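Local coordinates for protein galactose-1-phosphate uridylyltransferase (Pyrobaculum aerophilum str. IM2, PDB 6K9Z) that probably transfers uridylyl groups between UDP-glucose and galactose 1-phosphate, and binds zinc, iron and uridine nucleotide, at residues D87-S92 and G242-Y247; W200-H205 and A303-A308; I232-L237 and F267-M272. The protein carries 1 engineered substitution. All coordinates share one frame; numbering follows the deposited sequence.

Contact 1. Residues D87-S92 and G242-Y247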
ATOM      1  N   ASP A  87      -8.356 -27.930  -8.544  1.00 40.32           N
ATOM      2  CA  ASP A  87      -9.695 -27.280  -8.618  1.00 43.68           C
ATOM      3  C   ASP A  87     -10.335 -27.032  -7.248  1.00 41.72           C
ATOM      4  O   ASP A  87     -11.420 -27.578  -6.996  1.00 44.78           O
ATOM      5  CB  ASP A  87     -10.638 -27.995  -9.589  1.00 48.90           C
ATOM      6  CG  ASP A  87     -11.672 -27.053 -10.182  1.00 53.98           C
ATOM      7  OD1 ASP A  87     -11.280 -25.942 -10.598  1.00 54.61           O
ATOM      8  OD2 ASP A  87     -12.861 -27.428 -10.212  1.00 61.05           O
ATOM      9  N   VAL A  88      -9.700 -26.197  -6.428  1.00 39.32           N
ATOM     10  CA  VAL A  88     -10.279 -25.750  -5.132  1.00 36.99           C
ATOM     11  C   VAL A  88     -10.250 -24.233  -5.257  1.00 35.89           C
ATOM     12  O   VAL A  88      -9.181 -23.759  -5.618  1.00 35.44           O
ATOM     13  CB  VAL A  88      -9.417 -26.295  -3.973  1.00 35.96           C
ATOM     14  CG1 VAL A  88      -9.724 -25.661  -2.625  1.00 35.04           C
ATOM     15  CG2 VAL A  88      -9.546 -27.804  -3.886  1.00 36.94           C
ATOM     16  N   ASP A  89     -11.358 -23.510  -5.068  1.00 36.24           N
ATOM     17  CA  ASP A  89     -11.339 -22.026  -5.206  1.00 35.90           C
ATOM     18  C   ASP A  89     -10.451 -21.410  -4.122  1.00 33.51           C
ATOM     19  O   ASP A  89      -9.611 -20.519  -4.475  1.00 32.88           O
ATOM     20  CB  ASP A  89     -12.724 -21.382  -5.144  1.00 39.16           C
ATOM     21  CG  ASP A  89     -12.640 -19.850  -5.196  1.00 40.59           C
ATOM     22  OD1 ASP A  89     -12.301 -19.299  -6.281  1.00 41.52           O
ATOM     23  OD2 ASP A  89     -12.887 -19.195  -4.142  1.00 40.53           O
ATOM     24  N   ASP A  90     -10.596 -21.847  -2.854  1.00 30.88           N
ATOM     25  CA  ASP A  90     -10.010 -21.103  -1.696  1.00 29.06           C
ATOM     26  C   ASP A  90      -9.410 -22.060  -0.650  1.00 27.85           C
ATOM     27  O   ASP A  90      -9.855 -23.206  -0.538  1.00 27.94           O
ATOM     28  CB  ASP A  90     -11.062 -20.180  -1.052  1.00 29.71           C
ATOM     29  CG  ASP A  90     -10.444 -19.265  -0.007  1.00 29.02           C
ATOM     30  OD1 ASP A  90      -9.279 -18.813  -0.236  1.00 28.59           O
ATOM     31  OD2 ASP A  90     -11.056 -19.078   1.061  1.00 29.45           O
ATOM     32  N   LEU A  91      -8.513 -21.554   0.175  1.00 27.31           N
ATOM     33  CA  LEU A  91      -8.028 -22.229   1.406  1.00 26.88           C
ATOM     34  C   LEU A  91      -9.229 -22.711   2.216  1.00 28.18           C
ATOM     35  O   LEU A  91      -9.228 -23.844   2.710  1.00 28.02           O
ATOM     36  CB  LEU A  91      -7.191 -21.221   2.181  1.00 26.43           C
ATOM     37  CG  LEU A  91      -6.547 -21.727   3.456  1.00 26.34           C
ATOM     38  CD1 LEU A  91      -5.567 -22.858   3.160  1.00 25.66           C
ATOM     39  CD2 LEU A  91      -5.847 -20.551   4.121  1.00 26.77           C
ATOM     40  N   SER A  92     -10.279 -21.889   2.317  1.00 22.84           N
ATOM     41  CA  SER A  92     -11.469 -22.199   3.152  1.00 23.12           C
ATOM     42  C   SER A  92     -12.264 -23.383   2.608  1.00 23.65           C
ATOM     43  O   SER A  92     -13.078 -23.950   3.374  1.00 23.96           O
ATOM     44  CB  SER A  92     -12.354 -20.974   3.343  1.00 24.19           C
ATOM     45  OG  SER A  92     -13.026 -20.590   2.157  1.00 25.36           O
ATOM     46  N   GLY A 242     -21.821 -12.190  -1.645  1.00 46.46           N
ATOM     47  CA  GLY A 242     -22.655 -12.897  -2.644  1.00 47.53           C
ATOM     48  C   GLY A 242     -21.825 -13.691  -3.647  1.00 49.14           C
ATOM     49  O   GLY A 242     -22.356 -14.685  -4.181  1.00 51.26           O
ATOM     50  N   ILE A 243     -20.573 -13.283  -3.913  1.00 45.34           N
ATOM     51  CA  ILE A 243     -19.601 -14.005  -4.791  1.00 42.56           C
ATOM     52  C   ILE A 243     -18.278 -14.075  -4.041  1.00 38.99           C
ATOM     53  O   ILE A 243     -17.999 -13.176  -3.251  1.00 38.57           O
ATOM     54  CB  ILE A 243     -19.426 -13.294  -6.147  1.00 45.38           C
ATOM     55  CG1 ILE A 243     -19.038 -11.818  -5.969  1.00 45.24           C
ATOM     56  CG2 ILE A 243     -20.667 -13.460  -7.037  1.00 47.96           C
ATOM     57  CD1 ILE A 243     -19.097 -10.991  -7.232  1.00 47.20           C
ATOM     58  N   PRO A 244     -17.378 -15.039  -4.329  1.00 34.32           N
ATOM     59  CA  PRO A 244     -16.068 -15.061  -3.683  1.00 30.95           C
ATOM     60  C   PRO A 244     -15.388 -13.701  -3.829  1.00 28.31           C
ATOM     61  O   PRO A 244     -15.515 -13.042  -4.833  1.00 28.06           O
ATOM     62  CB  PRO A 244     -15.283 -16.155  -4.397  1.00 31.45           C
ATOM     63  CG  PRO A 244     -16.400 -17.022  -4.967  1.00 33.38           C
ATOM     64  CD  PRO A 244     -17.456 -16.031  -5.408  1.00 34.58           C
ATOM     65  N   MET A 245     -14.708 -13.313  -2.759  1.00 25.54           N
ATOM     66  CA  MET A 245     -14.016 -12.015  -2.616  1.00 24.21           C
ATOM     67  C   MET A 245     -12.510 -12.251  -2.729  1.00 21.87           C
ATOM     68  O   MET A 245     -11.941 -13.111  -2.040  1.00 20.68           O
ATOM     69  CB  MET A 245     -14.305 -11.462  -1.218  1.00 23.36           C
ATOM     70  CG  MET A 245     -13.894 -10.098  -1.069  1.00 23.25           C
ATOM     71  SD  MET A 245     -14.145  -9.466   0.573  1.00 20.94           S
ATOM     72  CE  MET A 245     -15.918  -9.603   0.781  1.00 22.72           C
ATOM     73  N   PRO A 246     -11.806 -11.458  -3.544  1.00 20.71           N
ATOM     74  CA  PRO A 246     -10.349 -11.486  -3.509  1.00 19.87           C
ATOM     75  C   PRO A 246      -9.907 -10.978  -2.144  1.00 18.87           C
ATOM     76  O   PRO A 246     -10.517 -10.057  -1.531  1.00 18.47           O
ATOM     77  CB  PRO A 246      -9.910 -10.557  -4.644  1.00 20.54           C
ATOM     78  CG  PRO A 246     -11.134  -9.669  -4.864  1.00 21.00           C
ATOM     79  CD  PRO A 246     -12.348 -10.488  -4.497  1.00 21.81           C
ATOM     80  N   TYR A 247      -8.805 -11.527  -1.656  1.00 17.47           N
ATOM     81  CA  TYR A 247      -8.280 -11.066  -0.357  1.00 17.11           C
ATOM     82  C   TYR A 247      -6.770 -11.285  -0.297  1.00 17.00           C
ATOM     83  O   TYR A 247      -6.175 -12.063  -1.112  1.00 16.40           O
ATOM     84  CB  TYR A 247      -8.950 -11.783   0.820  1.00 17.11           C
ATOM     85  CG  TYR A 247      -8.645 -13.252   0.913  1.00 17.45           C
ATOM     86  CD1 TYR A 247      -7.494 -13.681   1.532  1.00 17.39           C
ATOM     87  CD2 TYR A 247      -9.489 -14.193   0.367  1.00 18.35           C
ATOM     88  CE1 TYR A 247      -7.158 -15.019   1.611  1.00 17.78           C
ATOM     89  CE2 TYR A 247      -9.176 -15.545   0.436  1.00 18.87           C
ATOM     90  CZ  TYR A 247      -7.998 -15.945   1.032  1.00 18.31           C
ATOM     91  OH  TYR A 247      -7.636 -17.257   1.071  1.00 19.05           O
TER

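Contact 2. Residues W200-H205 and A303-A308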
ATOM      1  N   TRP A 200      -9.154  -1.621   5.275  1.00 16.76           N
ATOM      2  CA  TRP A 200      -9.619  -2.296   4.044  1.00 17.69           C
ATOM      3  C   TRP A 200     -11.104  -2.656   4.182  1.00 18.19           C
ATOM      4  O   TRP A 200     -11.641  -2.705   5.293  1.00 17.61           O
ATOM      5  CB  TRP A 200      -8.668  -3.468   3.717  1.00 17.05           C
ATOM      6  CG  TRP A 200      -7.256  -2.990   3.599  1.00 17.27           C
ATOM      7  CD1 TRP A 200      -6.234  -3.154   4.502  1.00 16.76           C
ATOM      8  CD2 TRP A 200      -6.724  -2.168   2.540  1.00 17.53           C
ATOM      9  NE1 TRP A 200      -5.114  -2.503   4.068  1.00 17.43           N
ATOM     10  CE2 TRP A 200      -5.375  -1.919   2.861  1.00 17.46           C
ATOM     11  CE3 TRP A 200      -7.253  -1.653   1.354  1.00 18.51           C
ATOM     12  CZ2 TRP A 200      -4.564  -1.131   2.058  1.00 18.32           C
ATOM     13  CZ3 TRP A 200      -6.438  -0.886   0.536  1.00 18.84           C
ATOM     14  CH2 TRP A 200      -5.125  -0.603   0.922  1.00 18.08           C
ATOM     15  N   PRO A 201     -11.825  -2.845   3.061  1.00 19.45           N
ATOM     16  CA  PRO A 201     -13.295  -2.871   3.064  1.00 20.90           C
ATOM     17  C   PRO A 201     -13.853  -4.036   3.892  1.00 20.64           C
ATOM     18  O   PRO A 201     -14.883  -3.838   4.491  1.00 21.28           O
ATOM     19  CB  PRO A 201     -13.690  -3.062   1.598  1.00 22.26           C
ATOM     20  CG  PRO A 201     -12.469  -2.692   0.810  1.00 21.75           C
ATOM     21  CD  PRO A 201     -11.273  -2.861   1.693  1.00 20.69           C
ATOM     22  N   HIS A 202     -13.171  -5.194   3.931  1.00 18.78           N
ATOM     23  CA  HIS A 202     -13.531  -6.289   4.865  1.00 19.29           C
ATOM     24  C   HIS A 202     -12.296  -6.777   5.593  1.00 19.35           C
ATOM     25  O   HIS A 202     -11.741  -7.838   5.128  1.00 22.79           O
ATOM     26  CB  HIS A 202     -14.190  -7.457   4.141  1.00 18.75           C
ATOM     27  CG  HIS A 202     -15.562  -7.131   3.661  1.00 19.40           C
ATOM     28  ND1 HIS A 202     -15.795  -6.519   2.423  1.00 19.89           N
ATOM     29  CD2 HIS A 202     -16.762  -7.283   4.239  1.00 19.75           C
ATOM     30  CE1 HIS A 202     -17.115  -6.359   2.277  1.00 20.63           C
ATOM     31  NE2 HIS A 202     -17.729  -6.822   3.378  1.00 20.99           N
ATOM     32  N   GLU A 203     -11.966  -6.211   6.745  1.00 17.45           N
ATOM     33  CA  GLU A 203     -10.660  -6.505   7.373  1.00 16.35           C
ATOM     34  C   GLU A 203     -10.918  -7.255   8.674  1.00 16.17           C
ATOM     35  O   GLU A 203     -11.724  -6.796   9.473  1.00 16.92           O
ATOM     36  CB  GLU A 203      -9.856  -5.219   7.557  1.00 15.99           C
ATOM     37  CG  GLU A 203      -8.515  -5.481   8.255  1.00 15.87           C
ATOM     38  CD  GLU A 203      -7.566  -4.292   8.155  1.00 15.80           C
ATOM     39  OE1 GLU A 203      -7.957  -3.293   7.513  1.00 15.84           O
ATOM     40  OE2 GLU A 203      -6.476  -4.364   8.778  1.00 16.24           O
ATOM     41  N   VAL A 204     -10.297  -8.413   8.795  1.00 15.92           N
ATOM     42  CA  VAL A 204     -10.425  -9.261  10.005  1.00 15.83           C
ATOM     43  C   VAL A 204      -9.031  -9.612  10.490  1.00 15.42           C
ATOM     44  O   VAL A 204      -8.173 -10.041   9.668  1.00 15.34           O
ATOM     45  CB  VAL A 204     -11.291 -10.501   9.710  1.00 16.20           C
ATOM     46  CG1 VAL A 204     -11.392 -11.357  10.980  1.00 16.51           C
ATOM     47  CG2 VAL A 204     -12.663 -10.179   9.198  1.00 17.11           C
ATOM     48  N   HIS A 205      -8.774  -9.398  11.783  1.00 14.67           N
ATOM     49  CA  HIS A 205      -7.507  -9.825  12.435  1.00 14.35           C
ATOM     50  C   HIS A 205      -7.791 -11.052  13.291  1.00 14.10           C
ATOM     51  O   HIS A 205      -8.862 -11.073  13.988  1.00 14.38           O
ATOM     52  CB  HIS A 205      -6.932  -8.680  13.238  1.00 14.64           C
ATOM     53  CG  HIS A 205      -6.399  -7.567  12.415  1.00 14.26           C
ATOM     54  ND1 HIS A 205      -5.581  -6.622  12.941  1.00 14.44           N
ATOM     55  CD2 HIS A 205      -6.628  -7.243  11.118  1.00 14.83           C
ATOM     56  CE1 HIS A 205      -5.308  -5.734  12.003  1.00 14.41           C
ATOM     57  NE2 HIS A 205      -5.961  -6.088  10.869  1.00 14.47           N
ATOM     58  N   ALA A 303     -20.648  -6.643  11.861  1.00 21.99           N
ATOM     59  CA  ALA A 303     -22.006  -7.223  12.031  1.00 23.25           C
ATOM     60  C   ALA A 303     -22.339  -8.045  10.779  1.00 23.65           C
ATOM     61  O   ALA A 303     -22.920  -9.170  10.886  1.00 22.92           O
ATOM     62  CB  ALA A 303     -23.037  -6.132  12.268  1.00 25.27           C
ATOM     63  N   ARG A 304     -22.020  -7.496   9.603  1.00 24.06           N
ATOM     64  CA  ARG A 304     -22.333  -8.164   8.304  1.00 25.53           C
ATOM     65  C   ARG A 304     -21.498  -9.433   8.122  1.00 22.97           C
ATOM     66  O   ARG A 304     -22.032 -10.497   7.709  1.00 22.05           O
ATOM     67  CB  ARG A 304     -22.071  -7.239   7.117  1.00 27.85           C
ATOM     68  CG  ARG A 304     -23.128  -6.172   6.958  1.00 33.25           C
ATOM     69  CD  ARG A 304     -22.708  -5.256   5.823  1.00 38.46           C
ATOM     70  NE  ARG A 304     -22.677  -5.855   4.467  1.00 44.26           N
ATOM     71  CZ  ARG A 304     -21.568  -6.161   3.737  1.00 46.20           C
ATOM     72  NH1 ARG A 304     -20.340  -5.963   4.221  1.00 41.46           N
ATOM     73  NH2 ARG A 304     -21.727  -6.672   2.509  1.00 46.12           N
ATOM     74  N   ILE A 305     -20.210  -9.359   8.452  1.00 21.78           N
ATOM     75  CA  ILE A 305     -19.315 -10.552   8.363  1.00 20.49           C
ATOM     76  C   ILE A 305     -19.856 -11.609   9.320  1.00 20.94           C
ATOM     77  O   ILE A 305     -19.967 -12.772   8.920  1.00 20.37           O
ATOM     78  CB  ILE A 305     -17.850 -10.186   8.664  1.00 19.65           C
ATOM     79  CG1 ILE A 305     -17.301  -9.239   7.599  1.00 19.54           C
ATOM     80  CG2 ILE A 305     -16.982 -11.424   8.827  1.00 18.83           C
ATOM     81  CD1 ILE A 305     -15.922  -8.782   7.874  1.00 18.87           C
ATOM     82  N   LYS A 306     -20.145 -11.208  10.547  1.00 21.23           N
ATOM     83  CA  LYS A 306     -20.606 -12.166  11.586  1.00 22.18           C
ATOM     84  C   LYS A 306     -21.889 -12.850  11.115  1.00 22.36           C
ATOM     85  O   LYS A 306     -21.996 -14.116  11.300  1.00 22.24           O
ATOM     86  CB  LYS A 306     -20.743 -11.500  12.950  1.00 23.64           C
ATOM     87  CG  LYS A 306     -21.032 -12.459  14.111  1.00 25.83           C
ATOM     88  CD  LYS A 306     -21.274 -11.641  15.337  1.00 28.74           C
ATOM     89  CE  LYS A 306     -20.714 -12.266  16.577  1.00 31.48           C
ATOM     90  NZ  LYS A 306     -21.632 -13.336  17.009  1.00 33.65           N
ATOM     91  N   ALA A 307     -22.833 -12.118  10.529  1.00 23.14           N
ATOM     92  CA  ALA A 307     -24.124 -12.691  10.076  1.00 24.25           C
ATOM     93  C   ALA A 307     -23.802 -13.737   9.002  1.00 24.52           C
ATOM     94  O   ALA A 307     -24.396 -14.868   9.048  1.00 24.74           O
ATOM     95  CB  ALA A 307     -25.065 -11.610   9.574  1.00 25.26           C
ATOM     96  N   ALA A 308     -22.925 -13.392   8.045  1.00 23.23           N
ATOM     97  CA  ALA A 308     -22.571 -14.301   6.929  1.00 23.59           C
ATOM     98  C   ALA A 308     -21.896 -15.550   7.496  1.00 22.55           C
ATOM     99  O   ALA A 308     -22.113 -16.674   6.975  1.00 23.03           O
ATOM    100  CB  ALA A 308     -21.665 -13.634   5.909  1.00 23.48           C
TER

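Contact 3. Residues I232-L237 and F267-M272. With FE (Fe (III) ion), chain E.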
ATOM      1  N   ILE A 232     -13.193 -20.741   8.905  1.00 18.15           N
ATOM      2  CA  ILE A 232     -14.536 -20.142   9.123  1.00 18.72           C
ATOM      3  C   ILE A 232     -14.506 -18.665   8.692  1.00 18.50           C
ATOM      4  O   ILE A 232     -15.503 -18.224   8.095  1.00 19.55           O
ATOM      5  CB  ILE A 232     -14.981 -20.381  10.572  1.00 19.30           C
ATOM      6  CG1 ILE A 232     -15.288 -21.882  10.711  1.00 20.38           C
ATOM      7  CG2 ILE A 232     -16.186 -19.523  10.906  1.00 19.56           C
ATOM      8  CD1 ILE A 232     -15.579 -22.346  12.113  1.00 21.99           C
ATOM      9  N   THR A 233     -13.437 -17.923   8.989  1.00 18.22           N
ATOM     10  CA  THR A 233     -13.340 -16.462   8.668  1.00 17.96           C
ATOM     11  C   THR A 233     -13.326 -16.321   7.133  1.00 17.15           C
ATOM     12  O   THR A 233     -14.082 -15.517   6.552  1.00 17.04           O
ATOM     13  CB  THR A 233     -12.145 -15.811   9.382  1.00 17.81           C
ATOM     14  OG1 THR A 233     -12.298 -15.888  10.794  1.00 17.79           O
ATOM     15  CG2 THR A 233     -11.990 -14.367   8.949  1.00 18.30           C
ATOM     16  N   LEU A 234     -12.538 -17.145   6.447  1.00 16.97           N
ATOM     17  CA  LEU A 234     -12.416 -16.998   4.971  1.00 17.02           C
ATOM     18  C   LEU A 234     -13.723 -17.470   4.327  1.00 17.84           C
ATOM     19  O   LEU A 234     -14.148 -16.901   3.323  1.00 17.74           O
ATOM     20  CB  LEU A 234     -11.170 -17.733   4.501  1.00 16.82           C
ATOM     21  CG  LEU A 234      -9.866 -17.078   4.943  1.00 16.52           C
ATOM     22  CD1 LEU A 234      -8.682 -17.952   4.561  1.00 16.66           C
ATOM     23  CD2 LEU A 234      -9.721 -15.669   4.373  1.00 16.36           C
ATOM     24  N   CYS A 235     -14.385 -18.468   4.892  1.00 18.23           N
ATOM     25  CA  CYS A 235     -15.706 -18.931   4.420  1.00 19.16           C
ATOM     26  C   CYS A 235     -16.694 -17.756   4.471  1.00 19.51           C
ATOM     27  O   CYS A 235     -17.414 -17.510   3.491  1.00 20.80           O
ATOM     28  CB  CYS A 235     -16.174 -20.134   5.220  1.00 20.30           C
ATOM     29  SG  CYS A 235     -17.865 -20.659   4.856  1.00 22.53           S
ATOM     30  N   ALA A 236     -16.687 -16.991   5.558  1.00 19.10           N
ATOM     31  CA  ALA A 236     -17.600 -15.846   5.719  1.00 19.96           C
ATOM     32  C   ALA A 236     -17.316 -14.801   4.627  1.00 20.32           C
ATOM     33  O   ALA A 236     -18.266 -14.269   4.053  1.00 21.02           O
ATOM     34  CB  ALA A 236     -17.439 -15.242   7.071  1.00 19.66           C
ATOM     35  N   LEU A 237     -16.050 -14.548   4.323  1.00 21.58           N
ATOM     36  CA  LEU A 237     -15.673 -13.504   3.335  1.00 23.55           C
ATOM     37  C   LEU A 237     -16.164 -13.968   1.978  1.00 26.50           C
ATOM     38  O   LEU A 237     -16.594 -13.090   1.218  1.00 28.17           O
ATOM     39  CB  LEU A 237     -14.164 -13.227   3.330  1.00 24.22           C
ATOM     40  CG  LEU A 237     -13.685 -12.516   4.588  1.00 25.70           C
ATOM     41  CD1 LEU A 237     -12.197 -12.190   4.527  1.00 28.41           C
ATOM     42  CD2 LEU A 237     -14.462 -11.236   4.812  1.00 25.84           C
ATOM     43  N   PHE A 267      -2.860 -12.878  12.356  1.00 12.75           N
ATOM     44  CA  PHE A 267      -3.121 -12.873  10.911  1.00 13.38           C
ATOM     45  C   PHE A 267      -3.966 -11.641  10.586  1.00 13.78           C
ATOM     46  O   PHE A 267      -4.936 -11.377  11.314  1.00 14.53           O
ATOM     47  CB  PHE A 267      -3.788 -14.156  10.455  1.00 13.81           C
ATOM     48  CG  PHE A 267      -2.893 -15.365  10.543  1.00 14.15           C
ATOM     49  CD1 PHE A 267      -2.736 -16.021  11.764  1.00 15.14           C
ATOM     50  CD2 PHE A 267      -2.204 -15.820   9.445  1.00 15.56           C
ATOM     51  CE1 PHE A 267      -1.945 -17.167  11.850  1.00 15.59           C
ATOM     52  CE2 PHE A 267      -1.454 -16.979   9.529  1.00 15.59           C
ATOM     53  CZ  PHE A 267      -1.244 -17.594  10.736  1.00 15.92           C
ATOM     54  N   GLU A 268      -3.556 -10.881   9.559  1.00 13.76           N
ATOM     55  CA  GLU A 268      -4.419  -9.804   9.019  1.00 13.91           C
ATOM     56  C   GLU A 268      -4.983 -10.322   7.697  1.00 13.85           C
ATOM     57  O   GLU A 268      -4.212 -10.777   6.839  1.00 14.14           O
ATOM     58  CB  GLU A 268      -3.712  -8.460   8.920  1.00 14.19           C
ATOM     59  CG  GLU A 268      -3.086  -7.986  10.203  1.00 14.75           C
ATOM     60  CD  GLU A 268      -2.577  -6.572  10.201  1.00 15.79           C
ATOM     61  OE1 GLU A 268      -2.395  -6.030  11.299  1.00 16.72           O
ATOM     62  OE2 GLU A 268      -2.322  -6.053   9.101  1.00 16.72           O
ATOM     63  N   ILE A 269      -6.292 -10.175   7.524  1.00 13.82           N
ATOM     64  CA  ILE A 269      -6.955 -10.513   6.259  1.00 14.33           C
ATOM     65  C   ILE A 269      -7.628  -9.239   5.726  1.00 14.54           C
ATOM     66  O   ILE A 269      -8.459  -8.652   6.461  1.00 13.90           O
ATOM     67  CB  ILE A 269      -7.956 -11.658   6.476  1.00 15.31           C
ATOM     68  CG1 ILE A 269      -7.333 -12.959   6.962  1.00 15.46           C
ATOM     69  CG2 ILE A 269      -8.729 -11.904   5.207  1.00 15.66           C
ATOM     70  CD1 ILE A 269      -8.357 -13.874   7.622  1.00 16.89           C
ATOM     71  N   TYR A 270      -7.320  -8.888   4.480  1.00 14.90           N
ATOM     72  CA  TYR A 270      -7.861  -7.712   3.764  1.00 15.51           C
ATOM     73  C   TYR A 270      -8.743  -8.252   2.657  1.00 16.90           C
ATOM     74  O   TYR A 270      -8.206  -8.651   1.673  1.00 16.42           O
ATOM     75  CB  TYR A 270      -6.752  -6.829   3.225  1.00 15.67           C
ATOM     76  CG  TYR A 270      -5.600  -6.550   4.145  1.00 15.30           C
ATOM     77  CD1 TYR A 270      -5.736  -6.409   5.506  1.00 15.71           C
ATOM     78  CD2 TYR A 270      -4.348  -6.345   3.595  1.00 16.26           C
ATOM     79  CE1 TYR A 270      -4.663  -6.081   6.321  1.00 14.91           C
ATOM     80  CE2 TYR A 270      -3.241  -6.049   4.376  1.00 16.25           C
ATOM     81  CZ  TYR A 270      -3.399  -5.951   5.762  1.00 16.06           C
ATOM     82  OH  TYR A 270      -2.293  -5.668   6.512  1.00 16.03           O
ATOM     83  N   GLY A 271     -10.058  -8.315   2.883  1.00 17.41           N
ATOM     84  CA  GLY A 271     -11.033  -8.599   1.821  1.00 17.64           C
ATOM     85  C   GLY A 271     -11.250  -7.374   0.992  1.00 18.44           C
ATOM     86  O   GLY A 271     -11.527  -6.282   1.585  1.00 18.19           O
ATOM     87  N   MET A 272     -11.119  -7.500  -0.327  1.00 18.61           N
ATOM     88  CA  MET A 272     -10.890  -6.296  -1.166  1.00 19.48           C
ATOM     89  C   MET A 272     -12.165  -5.890  -1.909  1.00 20.30           C
ATOM     90  O   MET A 272     -12.094  -4.987  -2.723  1.00 21.35           O
ATOM     91  CB  MET A 272      -9.693  -6.472  -2.103  1.00 19.76           C
ATOM     92  CG  MET A 272      -8.386  -6.691  -1.350  1.00 20.05           C
ATOM     93  SD  MET A 272      -8.027  -5.225  -0.307  1.00 21.39           S
ATOM     94  CE  MET A 272      -7.411  -4.128  -1.568  1.00 23.47           C
TER
HETATM   95 FE    FE E 403      -0.458  -6.065  12.485  1.00 14.53          FE
HETATM   96  O   HOH W   1      -1.690  -4.690  13.744  1.00 15.61           O

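Contact 1. Residues D87-S92 and G242-Y247
The phenol of Y247 and the carboxylate of D90 approach from opposite directions and meet in one short bond: Y247 OH donates to D90 OD1 at 2.6 Å. The oxygen receives it through its syn lone pair, the one on the side of OD2, and lies at the edge of the tyrosine ring, with the carboxylate turned 77° from the ring plane. Y247 reaches this point because its CG sits between the backbone N and the carbonyl carbon (chi1 67°). Tyrosine suits the place, since its ring spans the gap to the other loop and ends in a donor.

The second carboxylate oxygen works within its own loop. D90 OD2 accepts from S92 N at 3.2 Å, well above the carboxylate plane, in an Asx turn, and from S92 OG at 2.7 Å on the anti side. Three bonds thus fix the rotation of this buried group, and aspartate is short enough to close the turn while still facing the tyrosine.

Nearer the surface, D89 OD2 lies 3.9 Å from P244 CB, a loose touch, for the carboxylate's main partner is K128, with which it forms a salt bridge.

The contact joins the loop before helix 96-114 to the loop after helix 220-240 and the first residue of strand 247-252. L234 of helix 220-240 packs on both D90 and Y247, while strand 121-128 supplies K128, which also touches their side chains.

Contact 2. Residues W200-H205 and A303-A308
Strand 202-205 and helix 303-308 cross at -75°, their axes 10.2 Å apart at closest approach, with H202 and I305 nearest in backbone register. This is helix-on-sheet packing in the half-barrel fold: helix 298-309 lies against one face of the large antiparallel sheet, on strand 202-208. H202 and V204, two apart on the strand, both point to the helix, while E203 between them points away.

V204 and I305 reach toward each other tip to tip, V204 CG2 being 3.8 Å from I305 CD1; branched aliphatic chains fill a sheet-helix interface well, and V184 of strand 183-186 touches both. I305 also slides past H202 in the opposite direction, its CG1 3.9 Å from H202 CD2 at the ring edge. The imidazole therefore serves twice, offering a carbon to the isoleucine and a nitrogen to the arginine.

R304 is long enough to bring its charge from a partly exposed helix position to this buried ring, its chain bending at chi3. The two side chains cross at about a right angle, with their planes 48° apart. R304 NH1 donates to H202 NE2 at 2.9 Å, staying near its own guanidinium plane but 19° out of the imidazole plane.

Contact 3. Residues I232-L237 and F267-M272
I269 on strand 267-271 meets three side chains of helix 232-237: T233, L234 and L237. Helix and strand run nearly parallel, 10° apart, as the helix lies along the sheet. With CG1 anti to the carbonyl carbon (chi1 -62°), the isoleucine splits its two branches. CG2 goes to L237, whose CD1 is 3.5 Å from I269 CG2, while the CD1 end goes to T233, whose CG2 is 3.9 Å from I269 CD1. L234 crosses obliquely and serves both branches, with its CD2 4.0 Å from I269 CD1 and as far from CG2. A beta-branched residue suits the strand and offers the helix two separate methyls.

T233 turns its methyl to the strand while OG1 hydrogen-bonds to A229 O, one turn back in the helix, so the buried hydroxyl is satisfied. G271, which has no side chain, lies opposite L237, their CA atoms 6.9 Å apart.

The neighbours of I269 point to the other side of the sheet. There E268 extends to the iron, which its OE1 binds at 2.3 Å, with H252, H266, E156 and a water completing the site. Y270 OH donates to E268 OE2 at 2.6 Å, nearly along the C-O direction. With one oxygen on the metal and the other on a phenol, the carboxylate is held in place at both ends, so the strand carries an apolar face for the helix and a metal ligand on the reverse.

Overall arrangement
Going from the N terminus, 87-92 comes first and waits about 150 residues for 242-247, so contact 1 closes a long loop joining the N-terminal and C-terminal domains of the transferase. Within it begin 200-205 and 232-237, whose partners, 303-308 and 267-272, follow later; contacts 2 and 3 therefore both cross contact 1. Contact 3 lies wholly between the two segments of contact 2. All meet around one sheet: strands 202-208 and 266-271 are neighbours, probably bonded through V204 O and I269 N, 2.9 Å apart, and P246 O with M272 N likewise. Helix 220-240 and helix 298-309 are thereby tied to the sheet face turned away from the iron.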